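Local atomic coordinates of acyl-CoA thioester hydrolase ybgC (Escherichia coli K-12, PDB entry 3GRH), a protein that is a putative acyl-CoA thioesterase of the outer membrane, a lipoprotein of the pectinesterase family that neither binds pectin nor shows pectinesterase activity. Residues A[178-183]-A[195-200]; A[226-231]-A[235-240]; A[307-312]-A[321-326]. All blocks are in the same frame, centred on the assembly; numbering follows the deposited sequence.

All three contacts are buried, but they serve different parts of the beta-helix. Interactions 2 and 3 lie in its interior, each joining strands from two different sheets through packing rather than backbone hydrogen bonds: aliphatic groups and a threonine hydroxyl in 226-231 with 235-240, aromatic rings and a proline in 307-312 with 321-326. Interaction 1 is smaller and peripheral, setting a short helix that bears a disulfide against a tryptophan on the outer side of strand 196-198. That strand is the neighbour of strand 228-230, so interactions 1 and 2 touch, notably through Asp231, which accepts hydrogen bonds from Trp197 and Gln199. Interaction 3 lies about 25 Å from interaction 1, centre to centre, and borders the predicted active site.

Interaction 1 of 3, residues A[178-183]-A[195-200]; sequences DSCQSK and VFWSQN
Two corner atoms of the Trp197 benzo ring meet the helix that carries Ser179 and Cys180. CZ3 of Trp197 lies 3.8 Å from SG of Cys180, and the adjoining CH2 of Trp197 is 3.8 Å from OG of Ser179. The two approaches differ. The serine oxygen comes in at the ring edge, close to the indole plane, whereas the sulfur stands obliquely: Cys180 SG is 5.0 Å from the centroid of the six-membered ring of Trp197 and 66° off its normal. This is a sulfur-aromatic contact, and a large polarisable sulfur suits it well. Ser179 makes no hydrogen bond to the indole; its hydroxyl is bonded to the carbonyl of Met176, one turn back, which lets a small polar residue lie against an aromatic edge.

Strand 196-198 belongs to the parallel beta-helix of the pectinesterase family. Phe196 packs inward on Leu228, while its neighbour Trp197, with CG anti to the backbone N (chi1 175°), carries its indole outward to the helix. The ring is fixed beyond the contact too: NE1 of Trp197 is bonded to Asp231, and Tyr122 meets the indole edge-to-face. Cys180 is tied by a disulfide to Cys192, which anchors the helix to the chain leading into the strand, and Trp157 of helix 154-161 packs on Cys180. Farther out, on the same segment, Gln181 NE2 donates to OD1 of Asp178 at 2.8 Å along an almost straight line, 173° at the hydrogen.

Interaction 2 of 3, residues A[226-231]-A[235-240]; sequences VALRTD and VQINNV
Inside the parallel beta-helix, Leu228 and Thr230 of one strand face Ile237 and Val235 of the next, which lies in a different sheet beyond a short turn. The chain thus folds back on the interior, and the two strands meet through side chains with no hydrogen bond between them. Leu228 and Ile237 reach toward each other tip to tip, the methyl CD2 of Leu228 standing 3.8 Å from CD1 of Ile237. The leucine has CG anti to its backbone N (chi1 178°), and Ile237 supplies its longer branch, so two extended side chains span the gap. Nearer the turn the backbones draw together, and shorter beta-branched residues fit. Thr230 and Val235 slide past each other in opposite directions, with OG1 of Thr230 lying 3.7 Å from CG2 of Val235 and 3.8 Å from CG1 of the same valine.

Neighbouring coils complete the packing: Leu228 also touches Phe196 and Leu205, and Thr230 touches Phe249 and Val251. Arg229, between Leu228 and Thr230 in sequence, turns to the other side of the strand. Its NE gives Asp231 OD1 a salt-bridging hydrogen bond of 3.0 Å, with an angle of 160° at the hydrogen, close to the guanidinium plane and on the syn lone pair; the second bond, from Arg229 NH2 to OD2 of Asp231, is weak. Trp197 and Gln199 also donate to that carboxylate. The alternation therefore keeps the charged pair, itself buried, across the strand from the apolar interior, where Leu228 and Ile237 meet by dispersion and the Thr230 hydroxyl oxygen makes van der Waals contact with the Val235 methyls.

Interaction 3 of 3, residues A[307-312]-A[321-326]; sequences YVFAPA and FLAVNS
Phe321 and Pro311 pack against each other within the parallel beta-helix, where strands 309-311 and 321-324 belong to different sheets; the N-to-C directions of these short segments differ by 151°, roughly antiparallel. The Phe321 side chain leaves its strand at CB, which is directed toward 307-312, and with CG anti to the carbonyl carbon (chi1 -59°) the ring is carried across to that strand. Its first touching atom, CD2 of Phe321, lies 3.7 Å from CD1 of Phe309; the two side chains cross obliquely. One bond farther out, CE2 of Phe321 is 3.7 Å from CA of Pro311 and 3.8 Å from CB of the same proline. At the far end CZ of Phe321 still lies 4.0 Å from Pro311 CA.

The proline thus lies over one face of the ring: CB of Pro311 is 4.1 Å from the centroid of Phe321 and 25° off the normal, displaced toward the rim. That is a CH-pi contact, and a proline, compact and rigid, suits a position where carbon-bound hydrogens are presented to a ring. Replacing Phe321 by an alanine would probably open a gap under Pro311, ending its CH-pi contact, and take away one of the rings packed on Phe309. Val288 and Val282 pack on Phe321 as well.

Ala310, between the two inward residues, points away from Phe321. Its side chain is about 4 Å from that of Asp280, the predicted nucleophile, so this packing probably backs the predicted active site, where a small methyl takes up little room. Phe295 meets Phe309 edge-to-face, and at its tip CZ of Phe309 stands 4.0 Å from the methyl CB of Ala323.

Interaction 1 of 3, residues A[178-183]-A[195-200]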
loop_
_atom_site.group_PDB
_atom_site.type_symbol
_atom_site.label_atom_id
_atom_site.label_comp_id
_atom_site.label_asym_id
_atom_site.label_seq_id
_atom_site.Cartn_x
_atom_site.Cartn_y
_atom_site.Cartn_z
ATOM N N ASP A 178 0.166 7.455 -21.339
ATOM C CA ASP A 178 -0.851 8.137 -22.184
ATOM C C ASP A 178 -2.165 8.348 -21.457
ATOM O O ASP A 178 -2.829 9.346 -21.649
ATOM C CB ASP A 178 -1.093 7.320 -23.430
ATOM C CG ASP A 178 -1.789 8.068 -24.521
ATOM O OD1 ASP A 178 -1.611 9.297 -24.677
ATOM O OD2 ASP A 178 -2.510 7.351 -25.237
ATOM N N SER A 179 -2.529 7.443 -20.575
ATOM C CA SER A 179 -3.749 7.624 -19.770
ATOM C C SER A 179 -3.718 8.845 -18.865
ATOM O O SER A 179 -4.769 9.423 -18.502
ATOM C CB SER A 179 -4.070 6.368 -18.926
ATOM O OG SER A 179 -3.149 6.149 -17.859
ATOM N N CYS A 180 -2.529 9.284 -18.523
ATOM C CA CYS A 180 -2.370 10.458 -17.686
ATOM C C CYS A 180 -2.143 11.717 -18.535
ATOM O O CYS A 180 -2.626 12.796 -18.217
ATOM C CB CYS A 180 -1.166 10.253 -16.829
ATOM S SG CYS A 180 -1.291 8.807 -15.714
ATOM N N GLN A 181 -1.361 11.583 -19.593
ATOM C CA GLN A 181 -0.787 12.735 -20.262
ATOM C C GLN A 181 -1.846 13.403 -21.102
ATOM O O GLN A 181 -1.751 14.578 -21.389
ATOM C CB GLN A 181 0.429 12.342 -21.097
ATOM C CG GLN A 181 0.179 11.583 -22.379
ATOM C CD GLN A 181 0.166 12.422 -23.615
ATOM O OE1 GLN A 181 0.695 13.538 -23.645
ATOM N NE2 GLN A 181 -0.455 11.900 -24.650
ATOM N N SER A 182 -2.841 12.621 -21.497
ATOM C CA SER A 182 -3.977 13.081 -22.279
ATOM C C SER A 182 -4.957 13.979 -21.507
ATOM O O SER A 182 -5.796 14.642 -22.096
ATOM C CB SER A 182 -4.717 11.819 -22.781
ATOM O OG SER A 182 -4.735 10.829 -21.769
ATOM N N LYS A 183 -4.873 13.987 -20.180
ATOM C CA LYS A 183 -5.825 14.731 -19.375
ATOM C C LYS A 183 -5.727 16.201 -19.671
ATOM O O LYS A 183 -4.641 16.745 -19.859
ATOM C CB LYS A 183 -5.602 14.497 -17.880
ATOM C CG LYS A 183 -5.866 13.075 -17.454
ATOM C CD LYS A 183 -5.509 12.931 -15.953
ATOM C CE LYS A 183 -5.691 11.519 -15.445
ATOM N NZ LYS A 183 -5.157 11.436 -14.036
ATOM N N VAL A 195 5.292 7.758 -8.303
ATOM C CA VAL A 195 6.678 7.665 -8.816
ATOM C C VAL A 195 6.876 6.300 -9.454
ATOM O O VAL A 195 7.450 6.174 -10.512
ATOM C CB VAL A 195 7.712 7.913 -7.677
ATOM C CG1 VAL A 195 9.136 7.682 -8.209
ATOM C CG2 VAL A 195 7.510 9.325 -7.081
ATOM N N PHE A 196 6.472 5.253 -8.743
ATOM C CA PHE A 196 6.610 3.872 -9.172
ATOM C C PHE A 196 5.197 3.362 -9.315
ATOM O O PHE A 196 4.452 3.327 -8.351
ATOM C CB PHE A 196 7.388 3.061 -8.111
ATOM C CG PHE A 196 7.889 1.786 -8.560
ATOM C CD1 PHE A 196 9.263 1.566 -8.750
ATOM C CD2 PHE A 196 7.057 0.787 -8.866
ATOM C CE1 PHE A 196 9.718 0.372 -9.170
ATOM C CE2 PHE A 196 7.548 -0.465 -9.374
ATOM C CZ PHE A 196 8.891 -0.620 -9.503
ATOM N N TRP A 197 4.831 2.973 -10.531
ATOM C CA TRP A 197 3.480 2.454 -10.815
ATOM C C TRP A 197 3.608 1.187 -11.583
ATOM O O TRP A 197 4.200 1.127 -12.626
ATOM C CB TRP A 197 2.738 3.455 -11.647
ATOM C CG TRP A 197 1.397 3.087 -12.151
ATOM C CD1 TRP A 197 0.607 2.062 -11.735
ATOM C CD2 TRP A 197 0.628 3.788 -13.155
ATOM N NE1 TRP A 197 -0.559 2.054 -12.450
ATOM C CE2 TRP A 197 -0.540 3.064 -13.357
ATOM C CE3 TRP A 197 0.903 4.863 -14.002
ATOM C CZ2 TRP A 197 -1.495 3.438 -14.283
ATOM C CZ3 TRP A 197 -0.065 5.267 -14.857
ATOM C CH2 TRP A 197 -1.223 4.561 -15.023
ATOM N N SER A 198 3.100 0.140 -10.968
ATOM C CA SER A 198 3.089 -1.191 -11.596
ATOM C C SER A 198 1.715 -1.720 -11.840
ATOM O O SER A 198 0.880 -1.607 -10.978
ATOM C CB SER A 198 3.807 -2.150 -10.716
ATOM O OG SER A 198 3.810 -3.479 -11.242
ATOM N N GLN A 199 1.523 -2.284 -13.048
ATOM C CA GLN A 199 0.382 -3.135 -13.311
ATOM C C GLN A 199 0.806 -4.572 -13.522
ATOM O O GLN A 199 0.020 -5.419 -13.985
ATOM C CB GLN A 199 -0.356 -2.666 -14.536
ATOM C CG GLN A 199 -0.815 -1.242 -14.400
ATOM C CD GLN A 199 -2.028 -1.034 -15.177
ATOM O OE1 GLN A 199 -2.120 -1.472 -16.340
ATOM N NE2 GLN A 199 -3.051 -0.494 -14.519
ATOM N N ASN A 200 2.052 -4.902 -13.267
ATOM C CA ASN A 200 2.590 -6.253 -13.536
ATOM C C ASN A 200 2.101 -7.239 -12.459
ATOM O O ASN A 200 2.354 -7.093 -11.253
ATOM C CB ASN A 200 4.128 -6.113 -13.459
ATOM C CG ASN A 200 4.881 -7.318 -13.841
ATOM O OD1 ASN A 200 5.592 -7.943 -13.003
ATOM N ND2 ASN A 200 4.715 -7.736 -15.077
#

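Interaction 2 of 3, residues A[226-231]-A[235-240]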
loop_
_atom_site.group_PDB
_atom_site.type_symbol
_atom_site.label_atom_id
_atom_site.label_comp_id
_atom_site.label_asym_id
_atom_site.label_seq_id
_atom_site.Cartn_x
_atom_site.Cartn_y
_atom_site.Cartn_z
ATOM N N VAL A 226 1.787 10.027 -4.443
ATOM C CA VAL A 226 2.026 8.611 -4.278
ATOM C C VAL A 226 3.463 8.263 -4.557
ATOM O O VAL A 226 4.049 8.714 -5.549
ATOM C CB VAL A 226 1.061 7.805 -5.218
ATOM C CG1 VAL A 226 1.353 6.310 -5.093
ATOM C CG2 VAL A 226 -0.396 8.129 -4.933
ATOM N N ALA A 227 4.038 7.433 -3.685
ATOM C CA ALA A 227 5.349 6.870 -3.876
ATOM C C ALA A 227 5.226 5.624 -4.740
ATOM O O ALA A 227 5.788 5.549 -5.769
ATOM C CB ALA A 227 5.994 6.555 -2.572
ATOM N N LEU A 228 4.471 4.633 -4.271
ATOM C CA LEU A 228 4.335 3.319 -4.955
ATOM C C LEU A 228 2.858 3.099 -5.174
ATOM O O LEU A 228 2.114 3.064 -4.245
ATOM C CB LEU A 228 4.868 2.230 -4.079
ATOM C CG LEU A 228 4.737 0.839 -4.656
ATOM C CD1 LEU A 228 5.274 0.608 -6.044
ATOM C CD2 LEU A 228 5.466 -0.085 -3.643
ATOM N N ARG A 229 2.484 2.820 -6.418
ATOM C CA ARG A 229 1.163 2.339 -6.782
ATOM C C ARG A 229 1.282 0.973 -7.383
ATOM O O ARG A 229 2.130 0.755 -8.264
ATOM C CB ARG A 229 0.566 3.241 -7.780
ATOM C CG ARG A 229 -0.710 2.754 -8.365
ATOM C CD ARG A 229 -1.438 3.689 -9.231
ATOM N NE ARG A 229 -2.534 3.040 -9.961
ATOM C CZ ARG A 229 -3.186 3.637 -10.949
ATOM N NH1 ARG A 229 -2.921 4.898 -11.284
ATOM N NH2 ARG A 229 -4.070 2.950 -11.621
ATOM N N THR A 230 0.481 0.035 -6.907
ATOM C CA THR A 230 0.514 -1.304 -7.479
ATOM C C THR A 230 -0.907 -1.744 -7.793
ATOM O O THR A 230 -1.791 -1.594 -6.983
ATOM C CB THR A 230 1.332 -2.311 -6.666
ATOM O OG1 THR A 230 1.243 -3.614 -7.258
ATOM C CG2 THR A 230 0.848 -2.420 -5.259
ATOM N N ASP A 231 -1.097 -2.234 -9.018
ATOM C CA ASP A 231 -2.433 -2.713 -9.482
ATOM C C ASP A 231 -2.411 -4.211 -9.819
ATOM O O ASP A 231 -3.491 -4.797 -10.074
ATOM C CB ASP A 231 -2.851 -1.973 -10.792
ATOM C CG ASP A 231 -2.837 -0.469 -10.718
ATOM O OD1 ASP A 231 -2.775 0.085 -9.595
ATOM O OD2 ASP A 231 -2.857 0.172 -11.848
ATOM N N VAL A 235 1.541 -9.696 -5.953
ATOM C CA VAL A 235 2.660 -8.814 -5.836
ATOM C C VAL A 235 3.311 -9.010 -4.469
ATOM O O VAL A 235 2.608 -9.134 -3.497
ATOM C CB VAL A 235 2.231 -7.409 -6.028
ATOM C CG1 VAL A 235 3.278 -6.333 -5.643
ATOM C CG2 VAL A 235 1.697 -7.237 -7.443
ATOM N N GLN A 236 4.631 -9.059 -4.432
ATOM C CA GLN A 236 5.379 -9.245 -3.195
ATOM C C GLN A 236 6.348 -8.128 -3.019
ATOM O O GLN A 236 7.136 -7.862 -3.910
ATOM C CB GLN A 236 6.129 -10.563 -3.131
ATOM C CG GLN A 236 5.220 -11.770 -3.197
ATOM C CD GLN A 236 6.017 -13.037 -3.404
ATOM O OE1 GLN A 236 6.689 -13.470 -2.448
ATOM N NE2 GLN A 236 5.919 -13.650 -4.612
ATOM N N ILE A 237 6.289 -7.452 -1.884
ATOM C CA ILE A 237 7.197 -6.315 -1.587
ATOM C C ILE A 237 7.867 -6.685 -0.279
ATOM O O ILE A 237 7.153 -6.883 0.748
ATOM C CB ILE A 237 6.357 -5.051 -1.425
ATOM C CG1 ILE A 237 5.776 -4.690 -2.781
ATOM C CG2 ILE A 237 7.225 -3.949 -0.924
ATOM C CD1 ILE A 237 4.670 -3.694 -2.709
ATOM N N ASN A 238 9.202 -6.851 -0.287
ATOM C CA ASN A 238 9.906 -7.349 0.883
ATOM C C ASN A 238 11.097 -6.453 1.184
ATOM O O ASN A 238 11.897 -6.150 0.311
ATOM C CB ASN A 238 10.369 -8.796 0.702
ATOM C CG ASN A 238 11.140 -9.271 1.879
ATOM O OD1 ASN A 238 12.359 -9.603 1.778
ATOM N ND2 ASN A 238 10.491 -9.261 3.029
ATOM N N ASN A 239 11.210 -6.008 2.426
ATOM C CA ASN A 239 12.376 -5.167 2.849
ATOM C C ASN A 239 12.531 -3.972 1.971
ATOM O O ASN A 239 13.599 -3.724 1.407
ATOM C CB ASN A 239 13.656 -5.986 2.875
ATOM C CG ASN A 239 14.775 -5.311 3.638
ATOM O OD1 ASN A 239 14.526 -4.522 4.564
ATOM N ND2 ASN A 239 16.009 -5.567 3.197
ATOM N N VAL A 240 11.441 -3.219 1.815
ATOM C CA VAL A 240 11.392 -1.973 1.019
ATOM C C VAL A 240 11.051 -0.837 1.932
ATOM O O VAL A 240 10.234 -0.985 2.840
ATOM C CB VAL A 240 10.435 -2.125 -0.185
ATOM C CG1 VAL A 240 10.087 -0.780 -0.898
ATOM C CG2 VAL A 240 10.998 -3.091 -1.179
#

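Interaction 3 of 3, residues A[307-312]-A[321-326]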
loop_
_atom_site.group_PDB
_atom_site.type_symbol
_atom_site.label_atom_id
_atom_site.label_comp_id
_atom_site.label_asym_id
_atom_site.label_seq_id
_atom_site.Cartn_x
_atom_site.Cartn_y
_atom_site.Cartn_z
ATOM N N TYR A 307 -3.610 9.682 9.280
ATOM C CA TYR A 307 -4.429 8.473 9.157
ATOM C C TYR A 307 -3.624 7.403 8.467
ATOM O O TYR A 307 -3.246 7.621 7.343
ATOM C CB TYR A 307 -5.707 8.685 8.330
ATOM C CG TYR A 307 -6.432 9.977 8.596
ATOM C CD1 TYR A 307 -7.314 10.122 9.659
ATOM C CD2 TYR A 307 -6.139 11.080 7.815
ATOM C CE1 TYR A 307 -7.921 11.366 9.884
ATOM C CE2 TYR A 307 -6.725 12.325 8.088
ATOM C CZ TYR A 307 -7.609 12.426 9.105
ATOM O OH TYR A 307 -8.248 13.666 9.328
ATOM N N VAL A 308 -3.398 6.251 9.090
ATOM C CA VAL A 308 -2.556 5.282 8.502
ATOM C C VAL A 308 -3.202 4.596 7.324
ATOM O O VAL A 308 -2.669 4.541 6.237
ATOM C CB VAL A 308 -2.049 4.249 9.501
ATOM C CG1 VAL A 308 -1.114 3.231 8.817
ATOM C CG2 VAL A 308 -1.347 5.012 10.664
ATOM N N PHE A 309 -4.406 4.039 7.540
ATOM C CA PHE A 309 -5.072 3.246 6.516
ATOM C C PHE A 309 -6.311 3.908 5.965
ATOM O O PHE A 309 -7.162 4.396 6.728
ATOM C CB PHE A 309 -5.499 1.890 7.120
ATOM C CG PHE A 309 -4.382 1.024 7.501
ATOM C CD1 PHE A 309 -3.578 0.410 6.552
ATOM C CD2 PHE A 309 -4.156 0.803 8.821
ATOM C CE1 PHE A 309 -2.488 -0.327 6.952
ATOM C CE2 PHE A 309 -3.124 -0.005 9.217
ATOM C CZ PHE A 309 -2.292 -0.547 8.279
ATOM N N ALA A 310 -6.441 3.931 4.627
ATOM C CA ALA A 310 -7.629 4.466 3.949
ATOM C C ALA A 310 -8.093 3.528 2.865
ATOM O O ALA A 310 -7.870 3.760 1.655
ATOM C CB ALA A 310 -7.276 5.826 3.338
ATOM N N PRO A 311 -8.652 2.412 3.282
ATOM C CA PRO A 311 -9.144 1.427 2.365
ATOM C C PRO A 311 -10.419 1.924 1.614
ATOM O O PRO A 311 -11.319 2.598 2.206
ATOM C CB PRO A 311 -9.455 0.252 3.275
ATOM C CG PRO A 311 -9.631 0.780 4.565
ATOM C CD PRO A 311 -8.887 2.043 4.677
ATOM N N ALA A 312 -10.491 1.504 0.367
ATOM C CA ALA A 312 -11.564 1.787 -0.558
ATOM C C ALA A 312 -12.286 0.489 -0.982
ATOM O O ALA A 312 -12.805 0.356 -2.101
ATOM C CB ALA A 312 -11.056 2.536 -1.801
ATOM N N PHE A 321 -7.569 -4.650 3.893
ATOM C CA PHE A 321 -6.223 -4.602 4.435
ATOM C C PHE A 321 -6.053 -5.415 5.656
ATOM O O PHE A 321 -6.933 -5.363 6.527
ATOM C CB PHE A 321 -5.774 -3.175 4.717
ATOM C CG PHE A 321 -5.770 -2.234 3.540
ATOM C CD1 PHE A 321 -5.718 -2.642 2.251
ATOM C CD2 PHE A 321 -5.685 -0.915 3.785
ATOM C CE1 PHE A 321 -5.735 -1.709 1.156
ATOM C CE2 PHE A 321 -5.747 0.014 2.719
ATOM C CZ PHE A 321 -5.738 -0.371 1.440
ATOM N N LEU A 322 -4.929 -6.143 5.815
ATOM C CA LEU A 322 -4.665 -6.840 7.071
ATOM C C LEU A 322 -3.289 -6.431 7.494
ATOM O O LEU A 322 -2.390 -6.539 6.674
ATOM C CB LEU A 322 -4.616 -8.354 6.878
ATOM C CG LEU A 322 -4.232 -9.189 8.046
ATOM C CD1 LEU A 322 -5.296 -8.956 9.147
ATOM C CD2 LEU A 322 -4.182 -10.682 7.596
ATOM N N ALA A 323 -3.124 -5.900 8.709
ATOM C CA ALA A 323 -1.792 -5.627 9.258
ATOM C C ALA A 323 -1.631 -6.601 10.402
ATOM O O ALA A 323 -2.457 -6.622 11.325
ATOM C CB ALA A 323 -1.762 -4.206 9.751
ATOM N N VAL A 324 -0.610 -7.435 10.316
ATOM C CA VAL A 324 -0.318 -8.507 11.307
ATOM C C VAL A 324 1.091 -8.401 11.774
ATOM O O VAL A 324 2.000 -8.164 10.995
ATOM C CB VAL A 324 -0.729 -9.904 10.712
ATOM C CG1 VAL A 324 -0.008 -10.180 9.460
ATOM C CG2 VAL A 324 -0.503 -10.989 11.718
ATOM N N ASN A 325 1.333 -8.464 13.061
ATOM C CA ASN A 325 2.642 -8.546 13.629
ATOM C C ASN A 325 3.484 -7.307 13.170
ATOM O O ASN A 325 4.702 -7.407 12.851
ATOM C CB ASN A 325 3.324 -9.842 13.183
ATOM C CG ASN A 325 2.605 -11.117 13.636
ATOM O OD1 ASN A 325 2.722 -12.163 13.015
ATOM N ND2 ASN A 325 1.904 -11.025 14.699
ATOM N N SER A 326 2.818 -6.165 13.156
ATOM C CA SER A 326 3.370 -4.926 12.627
ATOM C C SER A 326 3.507 -3.910 13.814
ATOM O O SER A 326 3.250 -4.244 14.956
ATOM C CB SER A 326 2.510 -4.473 11.475
ATOM O OG SER A 326 2.774 -5.312 10.325
#